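PDB 3JQQ: ferredoxin NADP reductase from Plasmodium falciparum, which catalyses the FAD-dependent transfer of electrons between ferredoxin and NADP(H) in the apicoplast of the malaria parasite. Local coordinates for residues B[165-170]-B[189-194]; B[176-181]-B[257-262]. The protein carries 1 engineered substitution. All coordinates share one frame; numbering follows the deposited sequence.

Contact 1 (B[165-170]-B[189-194])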
loop_
_atom_site.group_PDB
_atom_site.type_symbol
_atom_site.label_atom_id
_atom_site.label_comp_id
_atom_site.label_asym_id
_atom_site.label_seq_id
_atom_site.Cartn_x
_atom_site.Cartn_y
_atom_site.Cartn_z
ATOM N N ASP B 165 -16.676 -27.013 -6.198
ATOM C CA ASP B 165 -16.652 -28.219 -7.026
ATOM C C ASP B 165 -15.671 -28.081 -8.187
ATOM O O ASP B 165 -15.795 -28.764 -9.203
ATOM C CB ASP B 165 -18.053 -28.519 -7.561
ATOM C CG ASP B 165 -18.665 -27.332 -8.279
ATOM O OD1 ASP B 165 -17.927 -26.367 -8.570
ATOM O OD2 ASP B 165 -19.884 -27.362 -8.553
ATOM N N ALA B 166 -14.692 -27.198 -8.020
ATOM C CA ALA B 166 -13.760 -26.854 -9.092
ATOM C C ALA B 166 -13.107 -28.061 -9.752
ATOM O O ALA B 166 -13.079 -28.168 -10.979
ATOM C CB ALA B 166 -12.707 -25.882 -8.582
ATOM N N ILE B 167 -12.561 -28.964 -8.944
ATOM C CA ILE B 167 -11.914 -30.157 -9.482
ATOM C C ILE B 167 -12.886 -31.073 -10.227
ATOM O O ILE B 167 -12.565 -31.595 -11.294
ATOM C CB ILE B 167 -11.215 -30.966 -8.372
ATOM C CG1 ILE B 167 -10.193 -30.094 -7.639
ATOM C CG2 ILE B 167 -10.547 -32.202 -8.954
ATOM C CD1 ILE B 167 -9.459 -30.815 -6.530
ATOM N N GLN B 168 -14.059 -31.331 -9.650
ATOM C CA GLN B 168 -15.019 -32.189 -10.324
ATOM C C GLN B 168 -15.530 -31.614 -11.635
ATOM O O GLN B 168 -15.635 -32.341 -12.585
ATOM C CB GLN B 168 -16.162 -32.640 -9.422
ATOM C CG GLN B 168 -17.241 -31.609 -9.163
ATOM C CD GLN B 168 -18.685 -32.146 -9.333
ATOM O OE1 GLN B 168 -18.940 -33.030 -10.158
ATOM N NE2 GLN B 168 -19.623 -31.600 -8.561
ATOM N N LYS B 169 -15.809 -30.318 -11.688
ATOM C CA LYS B 169 -16.348 -29.687 -12.891
ATOM C C LYS B 169 -15.229 -29.266 -13.834
ATOM O O LYS B 169 -15.481 -28.778 -14.937
ATOM C CB LYS B 169 -17.199 -28.469 -12.525
ATOM C CG LYS B 169 -18.384 -28.775 -11.622
ATOM C CD LYS B 169 -19.407 -29.662 -12.318
ATOM C CE LYS B 169 -20.579 -29.970 -11.396
ATOM N NZ LYS B 169 -21.563 -30.896 -12.026
ATOM N N ASN B 170 -13.995 -29.453 -13.392
ATOM C CA ASN B 170 -12.831 -29.031 -14.164
ATOM C C ASN B 170 -12.965 -27.589 -14.643
ATOM O O ASN B 170 -12.769 -27.293 -15.822
ATOM C CB ASN B 170 -12.595 -29.976 -15.343
ATOM C CG ASN B 170 -12.144 -31.353 -14.899
ATOM O OD1 ASN B 170 -11.342 -31.487 -13.974
ATOM N ND2 ASN B 170 -12.656 -32.387 -15.558
ATOM N N LEU B 189 -3.304 -23.901 -6.696
ATOM C CA LEU B 189 -2.620 -24.844 -7.582
ATOM C C LEU B 189 -2.220 -26.117 -6.852
ATOM O O LEU B 189 -2.289 -27.213 -7.412
ATOM C CB LEU B 189 -1.385 -24.193 -8.219
ATOM C CG LEU B 189 -1.615 -23.072 -9.237
ATOM C CD1 LEU B 189 -0.291 -22.430 -9.627
ATOM C CD2 LEU B 189 -2.339 -23.597 -10.469
ATOM N N LYS B 190 -1.796 -25.969 -5.602
ATOM C CA LYS B 190 -1.408 -27.119 -4.798
ATOM C C LYS B 190 -2.601 -28.035 -4.544
ATOM O O LYS B 190 -2.450 -29.255 -4.505
ATOM C CB LYS B 190 -0.766 -26.673 -3.481
ATOM C CG LYS B 190 0.651 -26.136 -3.646
ATOM C CD LYS B 190 1.171 -25.523 -2.353
ATOM C CE LYS B 190 2.618 -25.076 -2.495
ATOM N NZ LYS B 190 3.091 -24.371 -1.275
ATOM N N LYS B 191 -3.786 -27.453 -4.381
ATOM C CA LYS B 191 -4.990 -28.263 -4.218
ATOM C C LYS B 191 -5.410 -28.917 -5.532
ATOM O O LYS B 191 -5.685 -30.114 -5.578
ATOM C CB LYS B 191 -6.153 -27.442 -3.658
ATOM C CG LYS B 191 -7.470 -28.212 -3.640
ATOM C CD LYS B 191 -8.629 -27.356 -3.157
ATOM C CE LYS B 191 -9.962 -28.065 -3.370
ATOM N NZ LYS B 191 -10.042 -29.360 -2.635
ATOM N N LEU B 192 -5.454 -28.123 -6.598
ATOM C CA LEU B 192 -5.945 -28.595 -7.889
ATOM C C LEU B 192 -5.050 -29.669 -8.506
ATOM O O LEU B 192 -5.539 -30.677 -9.019
ATOM C CB LEU B 192 -6.107 -27.422 -8.864
ATOM C CG LEU B 192 -7.052 -26.287 -8.456
ATOM C CD1 LEU B 192 -6.797 -25.042 -9.297
ATOM C CD2 LEU B 192 -8.508 -26.715 -8.565
ATOM N N PHE B 193 -3.740 -29.452 -8.457
ATOM C CA PHE B 193 -2.791 -30.366 -9.091
ATOM C C PHE B 193 -2.219 -31.398 -8.119
ATOM O O PHE B 193 -1.271 -32.111 -8.449
ATOM C CB PHE B 193 -1.658 -29.589 -9.765
ATOM C CG PHE B 193 -2.105 -28.754 -10.934
ATOM C CD1 PHE B 193 -2.764 -29.332 -12.006
ATOM C CD2 PHE B 193 -1.848 -27.391 -10.968
ATOM C CE1 PHE B 193 -3.171 -28.566 -13.083
ATOM C CE2 PHE B 193 -2.248 -26.621 -12.042
ATOM C CZ PHE B 193 -2.910 -27.208 -13.102
ATOM N N ALA B 194 -2.794 -31.468 -6.923
ATOM C CA ALA B 194 -2.394 -32.457 -5.916
ATOM C C ALA B 194 -0.915 -32.378 -5.527
ATOM O O ALA B 194 -0.284 -33.399 -5.249
ATOM C CB ALA B 194 -2.746 -33.863 -6.386
#
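At the edge of the NADP-binding half of the reductase, Ile-167 and Ala-166 of the short helix 166-169 lean against Leu-192 and Lys-191, in the last turn of helix 183-192. The backbones come nearest at Ile-167 and Leu-192, whose CA atoms are 6.4 Å apart, and no hydrogen bond crosses between the two helices. Ile-167 carries the largest share. Its CG1 meets one methyl of Leu-192, CD2, at 3.9 Å. Because the ethyl branch is fully extended (chi2 -180°), CD1 reaches further, to 4.0 Å from the backbone O of Lys-191. The lysine sets its CG anti to the backbone N (chi1 173°) and bends at its last torsion, which brings NZ to 4.2 Å from Ile-167 CD1. A long aliphatic chain with a charged end suits this exposed border, where it also touches Glu-50 and Ser-108. Ala-166, small enough for a buried place, adds its CB 4.3 Å from Leu-192 CD2.

The two helices flank strand 173-178 in sequence, and helix 183-192 is the connection of a beta-alpha-beta crossover to the parallel strand 211-217. Leu-192 accordingly also rests on Phe-173 and Ile-211 of these strands, and Ala-166 shares Phe-173 with it. The short helix ends in a Schellman motif: Thr-171 N turns back to Ala-166 O, while Asn-170 N makes a weak 3.3 Å bond to Ile-167 O. Asparagine tolerates the positive phi of the C-prime position (49°), and its OD1 is held by Thr-208 N.

Contact 2 (B[176-181]-B[257-262]). With A2P (adenosine-2'-5'-diphosphate), chain J; A2P (adenosine-2'-5'-diphosphate), chain H.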
loop_
_atom_site.group_PDB
_atom_site.type_symbol
_atom_site.label_atom_id
_atom_site.label_comp_id
_atom_site.label_asym_id
_atom_site.label_seq_id
_atom_site.Cartn_x
_atom_site.Cartn_y
_atom_site.Cartn_z
ATOM N N ILE B 176 -4.945 -13.286 -11.531
ATOM C CA ILE B 176 -4.161 -12.072 -11.741
ATOM C C ILE B 176 -3.493 -11.654 -10.431
ATOM O O ILE B 176 -4.156 -11.530 -9.404
ATOM C CB ILE B 176 -5.037 -10.932 -12.303
ATOM C CG1 ILE B 176 -5.577 -11.319 -13.683
ATOM C CG2 ILE B 176 -4.248 -9.638 -12.381
ATOM C CD1 ILE B 176 -6.672 -10.406 -14.196
ATOM N N ALA B 177 -2.178 -11.455 -10.466
ATOM C CA ALA B 177 -1.428 -11.196 -9.239
ATOM C C ALA B 177 -0.313 -10.162 -9.380
ATOM O O ALA B 177 0.206 -9.926 -10.473
ATOM C CB ALA B 177 -0.860 -12.504 -8.685
ATOM N N THR B 178 0.037 -9.547 -8.254
ATOM C CA THR B 178 1.247 -8.745 -8.139
ATOM C C THR B 178 1.943 -9.095 -6.829
ATOM O O THR B 178 1.291 -9.289 -5.804
ATOM C CB THR B 178 0.955 -7.225 -8.158
ATOM O OG1 THR B 178 0.128 -6.875 -7.039
ATOM C CG2 THR B 178 0.255 -6.829 -9.451
ATOM N N GLY B 179 3.269 -9.183 -6.864
ATOM C CA GLY B 179 4.046 -9.445 -5.654
ATOM C C GLY B 179 3.556 -10.641 -4.859
ATOM O O GLY B 179 3.426 -11.740 -5.395
ATOM N N THR B 180 3.291 -10.431 -3.573
ATOM C CA THR B 180 2.850 -11.515 -2.698
ATOM C C THR B 180 1.421 -11.944 -3.004
ATOM O O THR B 180 0.896 -12.874 -2.393
ATOM C CB THR B 180 2.960 -11.132 -1.211
ATOM O OG1 THR B 180 2.198 -9.945 -0.959
ATOM C CG2 THR B 180 4.414 -10.891 -0.828
ATOM N N GLY B 181 0.799 -11.264 -3.961
ATOM C CA GLY B 181 -0.540 -11.616 -4.407
ATOM C C GLY B 181 -0.622 -12.949 -5.130
ATOM O O GLY B 181 -1.711 -13.399 -5.483
ATOM N N PHE B 257 4.217 0.269 -17.476
ATOM C CA PHE B 257 3.515 -0.881 -18.038
ATOM C C PHE B 257 3.355 -1.997 -17.008
ATOM O O PHE B 257 4.307 -2.711 -16.691
ATOM C CB PHE B 257 4.229 -1.400 -19.288
ATOM C CG PHE B 257 3.424 -2.398 -20.074
ATOM C CD1 PHE B 257 2.531 -1.974 -21.048
ATOM C CD2 PHE B 257 3.556 -3.756 -19.838
ATOM C CE1 PHE B 257 1.786 -2.887 -21.777
ATOM C CE2 PHE B 257 2.813 -4.677 -20.558
ATOM C CZ PHE B 257 1.927 -4.240 -21.533
ATOM N N TYR B 258 2.139 -2.139 -16.493
ATOM C CA TYR B 258 1.865 -3.085 -15.417
ATOM C C TYR B 258 0.990 -4.246 -15.896
ATOM O O TYR B 258 0.718 -4.372 -17.091
ATOM C CB TYR B 258 1.228 -2.363 -14.224
ATOM C CG TYR B 258 2.174 -1.432 -13.486
ATOM C CD1 TYR B 258 3.376 -1.900 -12.968
ATOM C CD2 TYR B 258 1.860 -0.091 -13.294
ATOM C CE1 TYR B 258 4.244 -1.061 -12.291
ATOM C CE2 TYR B 258 2.723 0.759 -12.613
ATOM C CZ TYR B 258 3.914 0.267 -12.113
ATOM O OH TYR B 258 4.780 1.099 -11.433
ATOM N N VAL B 259 0.554 -5.091 -14.967
ATOM C CA VAL B 259 -0.145 -6.318 -15.336
ATOM C C VAL B 259 -1.468 -6.071 -16.075
ATOM O O VAL B 259 -1.814 -6.823 -16.989
ATOM C CB VAL B 259 -0.341 -7.275 -14.125
ATOM C CG1 VAL B 259 -1.402 -6.746 -13.175
ATOM C CG2 VAL B 259 -0.694 -8.677 -14.604
ATOM N N GLN B 260 -2.193 -5.018 -15.696
ATOM C CA GLN B 260 -3.437 -4.671 -16.382
ATOM C C GLN B 260 -3.189 -4.239 -17.821
ATOM O O GLN B 260 -4.027 -4.459 -18.694
ATOM C CB GLN B 260 -4.186 -3.541 -15.667
ATOM C CG GLN B 260 -3.978 -3.475 -14.175
ATOM C CD GLN B 260 -2.723 -2.720 -13.807
ATOM O OE1 GLN B 260 -2.682 -1.489 -13.858
ATOM N NE2 GLN B 260 -1.694 -3.453 -13.426
ATOM N N ASP B 261 -2.054 -3.596 -18.056
ATOM C CA ASP B 261 -1.733 -3.065 -19.375
ATOM C C ASP B 261 -1.420 -4.205 -20.333
ATOM O O ASP B 261 -1.765 -4.156 -21.515
ATOM C CB ASP B 261 -0.552 -2.095 -19.290
ATOM C CG ASP B 261 -0.848 -0.886 -18.417
ATOM O OD1 ASP B 261 -0.054 -0.607 -17.495
ATOM O OD2 ASP B 261 -1.871 -0.223 -18.648
ATOM N N GLU B 262 -0.760 -5.230 -19.804
ATOM C CA GLU B 262 -0.479 -6.442 -20.553
ATOM C C GLU B 262 -1.804 -7.070 -20.955
ATOM O O GLU B 262 -1.995 -7.484 -22.103
ATOM C CB GLU B 262 0.300 -7.421 -19.674
ATOM C CG GLU B 262 1.490 -8.070 -20.354
ATOM C CD GLU B 262 1.138 -8.694 -21.691
ATOM O OE1 GLU B 262 1.806 -8.364 -22.694
ATOM O OE2 GLU B 262 0.193 -9.509 -21.736
HETATM P P1 A2P J . 7.018 -1.165 -9.337
HETATM O O1P A2P J . 6.710 -0.025 -10.276
HETATM O O2P A2P J . 6.628 -0.901 -7.903
HETATM O O3P A2P J . 8.396 -1.758 -9.515
HETATM P P2 A2P J . 5.269 -4.906 -4.615
HETATM O O4P A2P J . 4.315 -5.994 -4.185
HETATM O O5P A2P J . 4.979 -3.546 -4.020
HETATM O O6P A2P J . 6.722 -5.314 -4.582
HETATM O "O5'" A2P J . 4.955 -4.714 -6.182
HETATM C "C5'" A2P J . 4.670 -5.848 -6.998
HETATM C "C4'" A2P J . 4.666 -5.429 -8.462
HETATM O "O4'" A2P J . 3.501 -4.643 -8.740
HETATM C "C3'" A2P J . 5.871 -4.560 -8.795
HETATM O "O3'" A2P J . 6.376 -4.961 -10.073
HETATM C "C2'" A2P J . 5.313 -3.156 -8.899
HETATM O "O2'" A2P J . 6.037 -2.347 -9.823
HETATM C "C1'" A2P J . 3.932 -3.476 -9.444
HETATM N N9 A2P J . 3.014 -2.312 -9.369
HETATM C C8 A2P J . 3.263 -1.130 -8.770
HETATM N N7 A2P J . 2.213 -0.281 -8.915
HETATM C C5 A2P J . 1.270 -0.926 -9.632
HETATM C C6 A2P J . -0.084 -0.619 -10.149
HETATM N N6 A2P J . -0.664 0.583 -9.923
HETATM N N1 A2P J . -0.728 -1.578 -10.854
HETATM C C2 A2P J . -0.171 -2.780 -11.087
HETATM N N3 A2P J . 1.052 -3.125 -10.649
HETATM C C4 A2P J . 1.807 -2.259 -9.932
HETATM P P1 A2P H . -4.708 4.399 -9.974
HETATM O O1P A2P H . -4.106 3.497 -11.020
HETATM O O2P A2P H . -4.825 3.765 -8.609
HETATM O O3P A2P H . -5.951 5.130 -10.421
HETATM P P2 A2P H . -4.367 6.094 -3.955
HETATM O O4P A2P H . -4.417 4.588 -3.949
HETATM O O5P A2P H . -5.722 6.758 -4.021
HETATM O O6P A2P H . -3.443 6.696 -2.925
HETATM O "O5'" A2P H . -3.679 6.461 -5.367
HETATM C "C5'" A2P H . -3.396 7.822 -5.684
HETATM C "C4'" A2P H . -2.858 7.931 -7.105
HETATM O "O4'" A2P H . -1.646 7.173 -7.237
HETATM C "C3'" A2P H . -3.847 7.358 -8.114
HETATM O "O3'" A2P H . -3.863 8.189 -9.278
HETATM C "C2'" A2P H . -3.253 6.015 -8.475
HETATM O "O2'" A2P H . -3.619 5.572 -9.780
HETATM C "C1'" A2P H . -1.783 6.379 -8.420
HETATM N N9 A2P H . -0.916 5.180 -8.520
HETATM C C8 A2P H . -1.319 3.891 -8.483
HETATM N N7 A2P H . -0.265 3.049 -8.635
HETATM C C5 A2P H . 0.831 3.814 -8.784
HETATM C C6 A2P H . 2.280 3.577 -8.989
HETATM N N6 A2P H . 2.774 2.319 -9.064
HETATM N N1 A2P H . 3.091 4.656 -9.097
HETATM C C2 A2P H . 2.613 5.914 -9.025
HETATM N N3 A2P H . 1.320 6.198 -8.841
HETATM C C4 A2P H . 0.400 5.213 -8.716
#
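Val-259, in the first turn of helix 259-265, packs against the C-terminal end of strand 173-178, where the parallel nucleotide-binding sheet opens into the NADP pocket. The apolar part is compact: Val-259 CG1 lies 4.1 Å from both Ile-176 CG2 and Thr-178 CG2. Beta-branched side chains give this strand end and helix start short, stiff methyl surfaces. The valine holds CG1 between backbone N and carbonyl carbon (chi1 73°), and both methyls face the strand.

The adenine of one adenosine-2'-5'-diphosphate (chain J) spreads over a face of the Tyr-258 ring, its C4 3.4 Å above the ring plane, while Thr-178 CB touches the ribose O4' at 3.7 Å. Gly-179 N passes 3.6 Å from C5' of this ligand; its positive phi favours glycine, and the missing side chain leaves room for O4P.

Polar bonds follow. Tyr-258 OH donates at 2.5 Å to O1P of the 2'-phosphate, the group that distinguishes NADP from NAD; O1P lies at the ring edge in its plane. Ser-247, Lys-119 and engineered Lys-286 also bind it. The chain H adenine N6 reaches the same hydroxyl only weakly; that ligand is held by Lys-119 and Ser-247 of the second subunit, whose Tyr-258 packs on this one. Asp-261, in the helix's first turn, folds back: its OD1 accepts the N-H of the N-cap residue Tyr-258 with its anti lone pair, at 2.9 Å from N and 177°.

Overall arrangement
Along the chain the segments alternate: 165-170, 176-181, 189-194, then 257-262. Helix 166-169 leads into strand 173-178, the middle strand of the five-stranded parallel sheet, and helix 183-192 follows it, so one strand and its two neighbouring helices tie the contacts together. Their centres are 24 Å apart and their nearest atoms about 10 Å. Contact 1 lies toward the start of the strand, away from the annotated sites, where it joins the two helices. Contact 2 lies at the other end, where the strand meets helix 259-265 and the adenosine-2'-5'-diphosphate ligands lie; consecutive residues there serve the NADP-ligand site (Thr-178, Gly-179) and the FAD site (Thr-180), bringing the two together.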